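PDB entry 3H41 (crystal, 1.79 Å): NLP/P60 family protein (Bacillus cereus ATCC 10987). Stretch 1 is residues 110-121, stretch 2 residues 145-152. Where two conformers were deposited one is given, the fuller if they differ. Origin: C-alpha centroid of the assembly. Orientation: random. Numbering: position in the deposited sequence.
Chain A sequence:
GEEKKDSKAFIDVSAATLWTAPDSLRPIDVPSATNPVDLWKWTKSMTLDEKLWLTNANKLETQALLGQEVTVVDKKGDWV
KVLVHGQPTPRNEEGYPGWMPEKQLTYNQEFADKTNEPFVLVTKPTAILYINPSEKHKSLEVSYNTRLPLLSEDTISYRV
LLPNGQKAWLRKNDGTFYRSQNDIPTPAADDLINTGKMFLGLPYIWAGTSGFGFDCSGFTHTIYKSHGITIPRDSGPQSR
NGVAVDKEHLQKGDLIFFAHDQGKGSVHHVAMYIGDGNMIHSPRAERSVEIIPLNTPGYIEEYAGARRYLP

Stretch 1 110-121: EFADKTNEPFVL
Stretch 2 145-152: NTRLPLLS

How do the two backbones pair? Stretch 1 begins in a helix, and K114 is the first residue to leave helical phi/psi; a type I turn runs from K114 to E117, and the strand follows at F119, running antiparallel to the strand of residues 147-152, their N-to-C directions 128° apart. F119 lies opposite P149 (CA to CA 4.1 Å) and L121 opposite R147 (CA to CA 4.6 Å), both as non-hydrogen-bonded pairs. Between them V120 and L148 form a hydrogen-bonded pair: V120 N donates to L148 O at 2.9 Å and L148 N to V120 O at 3.1 Å. The ladder gains another rung where L150 N donates to P118 O at 3.0 Å, almost linearly. The proline nitrogen of P149 has no hydrogen to give, which suits its place in a non-hydrogen-bonded pair. Phi/psi values are extended, -138/161 at F119, -99/130 at V120 and -132/143 at L148.

What continues the pairing past the last N-H...O hydrogen bond, at the L121/R147 end? Alpha hydrogens point at carbonyls in two CA-H...O contacts: R147 CA lies 3.2 Å from V120 O, and L121 CA lies 3.3 Å from T146 O.

Which side chains pack together? V120 (chi1 t) and L148 (chi1 m, chi2 t) share one face of the sheet, while V120 CG2 reaches L150 CD1 at 3.6 Å; L150 is t, p. From the helix, F111 (chi1 t, chi2 89°) brings CE1 to 3.4 Å from P149 CD and 4.0 Å from L148 CD2, the latter at the ring edge. K114 CB sits 4.0 Å from P149 CG, so K114 also packs against this proline. On the face shared by L121 and R147, L121 CD1 lies over the guanidinium, 3.5 Å from R147 NE. F119 (chi1 p, chi2 74°) turns a ring face to R147 CG, a CH-pi contact 4.1 Å from CG to the ring centroid.

How are the polar groups held? R147 (chi1 m, chi2 102°, chi3 t, chi4 -75°) folds back on its own stretch: its NH2 and NE donate to N145 OD1 at 3.1 and 3.3 Å, and NE makes a weak bond to N145 O at 3.1 Å. K114 (m, t, t, m) spans the turn, its NZ forming a salt bridge with E117 OE1 at 2.9 Å. Water 1 accepts from K114 NZ (2.7 Å) and lies 2.6 Å from L150 O; water 2 lies 2.6 Å from P118 O and 2.7 Å from L150 O, so both waters join the stretches.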

# COMPACT_ATOMS: atom_id res chain seq x y z
N GLU A 110 -3.61 -24.64 -2.82
CA GLU A 110 -2.49 -24.51 -3.76
C GLU A 110 -1.81 -23.15 -3.63
O GLU A 110 -0.58 -23.08 -3.54
CB GLU A 110 -2.92 -24.70 -5.21
CG GLU A 110 -1.72 -24.58 -6.18
CD GLU A 110 -2.08 -24.74 -7.67
OE1 GLU A 110 -3.28 -24.73 -8.02
OE2 GLU A 110 -1.14 -24.85 -8.50
N PHE A 111 -2.60 -22.06 -3.63
CA PHE A 111 -2.03 -20.72 -3.38
C PHE A 111 -1.36 -20.65 -2.01
O PHE A 111 -0.23 -20.16 -1.88
CB PHE A 111 -3.10 -19.63 -3.49
CG PHE A 111 -2.54 -18.23 -3.43
CD1 PHE A 111 -2.13 -17.57 -4.60
CD2 PHE A 111 -2.40 -17.57 -2.22
CE1 PHE A 111 -1.61 -16.28 -4.57
CE2 PHE A 111 -1.87 -16.28 -2.17
CZ PHE A 111 -1.49 -15.62 -3.36
N ALA A 112 -2.06 -21.08 -0.97
CA ALA A 112 -1.49 -21.11 0.38
C ALA A 112 -0.13 -21.88 0.41
O ALA A 112 0.84 -21.42 1.02
CB ALA A 112 -2.48 -21.74 1.36
N ASP A 113 -0.06 -23.01 -0.28
CA ASP A 113 1.21 -23.78 -0.34
C ASP A 113 2.33 -23.08 -1.12
O ASP A 113 3.52 -23.38 -0.92
CB ASP A 113 0.96 -25.16 -0.95
CG ASP A 113 0.14 -26.06 -0.04
OD1 ASP A 113 0.16 -25.83 1.19
OD2 ASP A 113 -0.52 -26.97 -0.57
N LYS A 114 1.96 -22.18 -2.03
CA LYS A 114 2.94 -21.54 -2.89
C LYS A 114 3.34 -20.15 -2.40
O LYS A 114 4.07 -19.46 -3.07
CB LYS A 114 2.40 -21.48 -4.32
CG LYS A 114 2.37 -22.85 -5.04
CD LYS A 114 1.74 -22.70 -6.44
CE LYS A 114 2.14 -23.83 -7.39
NZ LYS A 114 3.56 -23.72 -7.88
N THR A 115 2.88 -19.78 -1.20
CA THR A 115 3.13 -18.44 -0.65
C THR A 115 4.60 -18.17 -0.41
O THR A 115 5.03 -17.02 -0.36
CB THR A 115 2.44 -18.25 0.72
OG1 THR A 115 2.99 -19.17 1.67
CG2 THR A 115 0.92 -18.45 0.61
N ASN A 116 5.38 -19.22 -0.21
CA ASN A 116 6.81 -19.08 0.05
C ASN A 116 7.69 -19.40 -1.17
O ASN A 116 8.91 -19.53 -1.02
CB ASN A 116 7.22 -19.96 1.23
CG ASN A 116 6.71 -19.42 2.56
OD1 ASN A 116 5.90 -20.05 3.23
ND2 ASN A 116 7.17 -18.21 2.92
N GLU A 117 7.07 -19.48 -2.36
CA GLU A 117 7.78 -19.75 -3.60
C GLU A 117 8.14 -18.43 -4.28
O GLU A 117 7.63 -17.37 -3.88
CB GLU A 117 6.92 -20.67 -4.52
CG GLU A 117 6.86 -22.13 -4.02
CD GLU A 117 6.13 -23.15 -4.96
OE1 GLU A 117 5.73 -22.79 -6.12
OE2 GLU A 117 5.98 -24.33 -4.52
N PRO A 118 9.04 -18.47 -5.30
CA PRO A 118 9.34 -17.27 -6.06
C PRO A 118 8.08 -16.62 -6.64
O PRO A 118 7.10 -17.31 -6.95
CB PRO A 118 10.28 -17.77 -7.16
CG PRO A 118 10.98 -18.99 -6.51
CD PRO A 118 9.86 -19.61 -5.71
N PHE A 119 8.09 -15.29 -6.72
CA PHE A 119 6.90 -14.52 -7.05
C PHE A 119 7.22 -13.41 -8.03
O PHE A 119 8.37 -12.99 -8.18
CB PHE A 119 6.20 -13.98 -5.82
CG PHE A 119 7.03 -13.03 -4.97
CD1 PHE A 119 7.29 -11.73 -5.38
CD2 PHE A 119 7.45 -13.41 -3.70
CE1 PHE A 119 8.04 -10.87 -4.60
CE2 PHE A 119 8.20 -12.55 -2.89
CZ PHE A 119 8.51 -11.28 -3.35
N VAL A 120 6.16 -12.92 -8.68
CA VAL A 120 6.23 -11.77 -9.53
C VAL A 120 5.71 -10.61 -8.72
O VAL A 120 4.67 -10.72 -8.05
CB VAL A 120 5.33 -11.95 -10.79
CG1 VAL A 120 5.31 -10.64 -11.63
CG2 VAL A 120 5.83 -13.13 -11.65
N LEU A 121 6.47 -9.52 -8.72
CA LEU A 121 6.08 -8.29 -8.04
C LEU A 121 5.69 -7.30 -9.14
O LEU A 121 6.43 -7.10 -10.10
CB LEU A 121 7.23 -7.74 -7.20
CG LEU A 121 6.79 -6.53 -6.33
CD1 LEU A 121 7.07 -6.70 -4.89
CD2 LEU A 121 7.51 -5.31 -6.88
N ASN A 145 3.22 -3.42 -6.34
CA ASN A 145 3.57 -4.09 -5.06
C ASN A 145 2.73 -5.33 -4.76
O ASN A 145 2.89 -5.93 -3.71
CB ASN A 145 3.51 -3.13 -3.87
CG ASN A 145 4.23 -3.68 -2.64
OD1 ASN A 145 5.33 -4.26 -2.75
ND2 ASN A 145 3.60 -3.55 -1.47
N THR A 146 1.83 -5.69 -5.68
CA THR A 146 1.12 -6.98 -5.65
C THR A 146 2.15 -8.09 -5.91
O THR A 146 3.01 -7.92 -6.79
CB THR A 146 0.02 -7.00 -6.71
OG1 THR A 146 -0.95 -5.93 -6.45
CG2 THR A 146 -0.69 -8.39 -6.79
N ARG A 147 2.11 -9.17 -5.13
CA ARG A 147 2.99 -10.31 -5.30
C ARG A 147 2.16 -11.55 -5.53
O ARG A 147 1.30 -11.86 -4.73
CB ARG A 147 3.88 -10.54 -4.09
CG ARG A 147 4.76 -9.37 -3.70
CD ARG A 147 4.18 -8.61 -2.49
NE ARG A 147 5.03 -7.47 -2.15
CZ ARG A 147 6.21 -7.56 -1.54
NH1 ARG A 147 6.68 -8.72 -1.11
NH2 ARG A 147 6.92 -6.47 -1.32
N LEU A 148 2.42 -12.26 -6.62
CA LEU A 148 1.76 -13.52 -6.90
C LEU A 148 2.78 -14.59 -7.29
O LEU A 148 3.76 -14.30 -7.99
CB LEU A 148 0.71 -13.34 -8.00
CG LEU A 148 -0.43 -12.36 -7.69
CD1 LEU A 148 -1.12 -11.94 -8.98
CD2 LEU A 148 -1.45 -12.92 -6.70
N PRO A 149 2.53 -15.83 -6.86
CA PRO A 149 3.52 -16.88 -7.19
C PRO A 149 3.74 -17.05 -8.70
O PRO A 149 2.79 -17.07 -9.48
CB PRO A 149 2.88 -18.15 -6.62
CG PRO A 149 1.91 -17.69 -5.59
CD PRO A 149 1.43 -16.35 -6.04
N LEU A 150 5.00 -17.19 -9.09
CA LEU A 150 5.38 -17.35 -10.48
C LEU A 150 5.15 -18.80 -10.84
O LEU A 150 5.64 -19.69 -10.14
CB LEU A 150 6.84 -17.02 -10.68
CG LEU A 150 7.48 -17.22 -12.06
CD1 LEU A 150 6.89 -16.26 -13.09
CD2 LEU A 150 9.01 -17.03 -11.92
N LEU A 151 4.42 -19.03 -11.94
CA LEU A 151 4.27 -20.38 -12.47
C LEU A 151 5.19 -20.69 -13.65
O LEU A 151 5.71 -21.80 -13.75
CB LEU A 151 2.83 -20.64 -12.84
CG LEU A 151 1.79 -20.47 -11.73
CD1 LEU A 151 0.40 -20.51 -12.33
CD2 LEU A 151 1.95 -21.52 -10.64
N SER A 152 5.37 -19.73 -14.54
CA SER A 152 6.17 -19.91 -15.76
C SER A 152 6.39 -18.55 -16.41
O SER A 152 5.77 -17.57 -16.05
CB SER A 152 5.52 -20.92 -16.75
OG SER A 152 4.28 -20.48 -17.27
O HOH W 1 4.73 -21.29 -8.29
O HOH W 2 7.22 -19.75 -7.93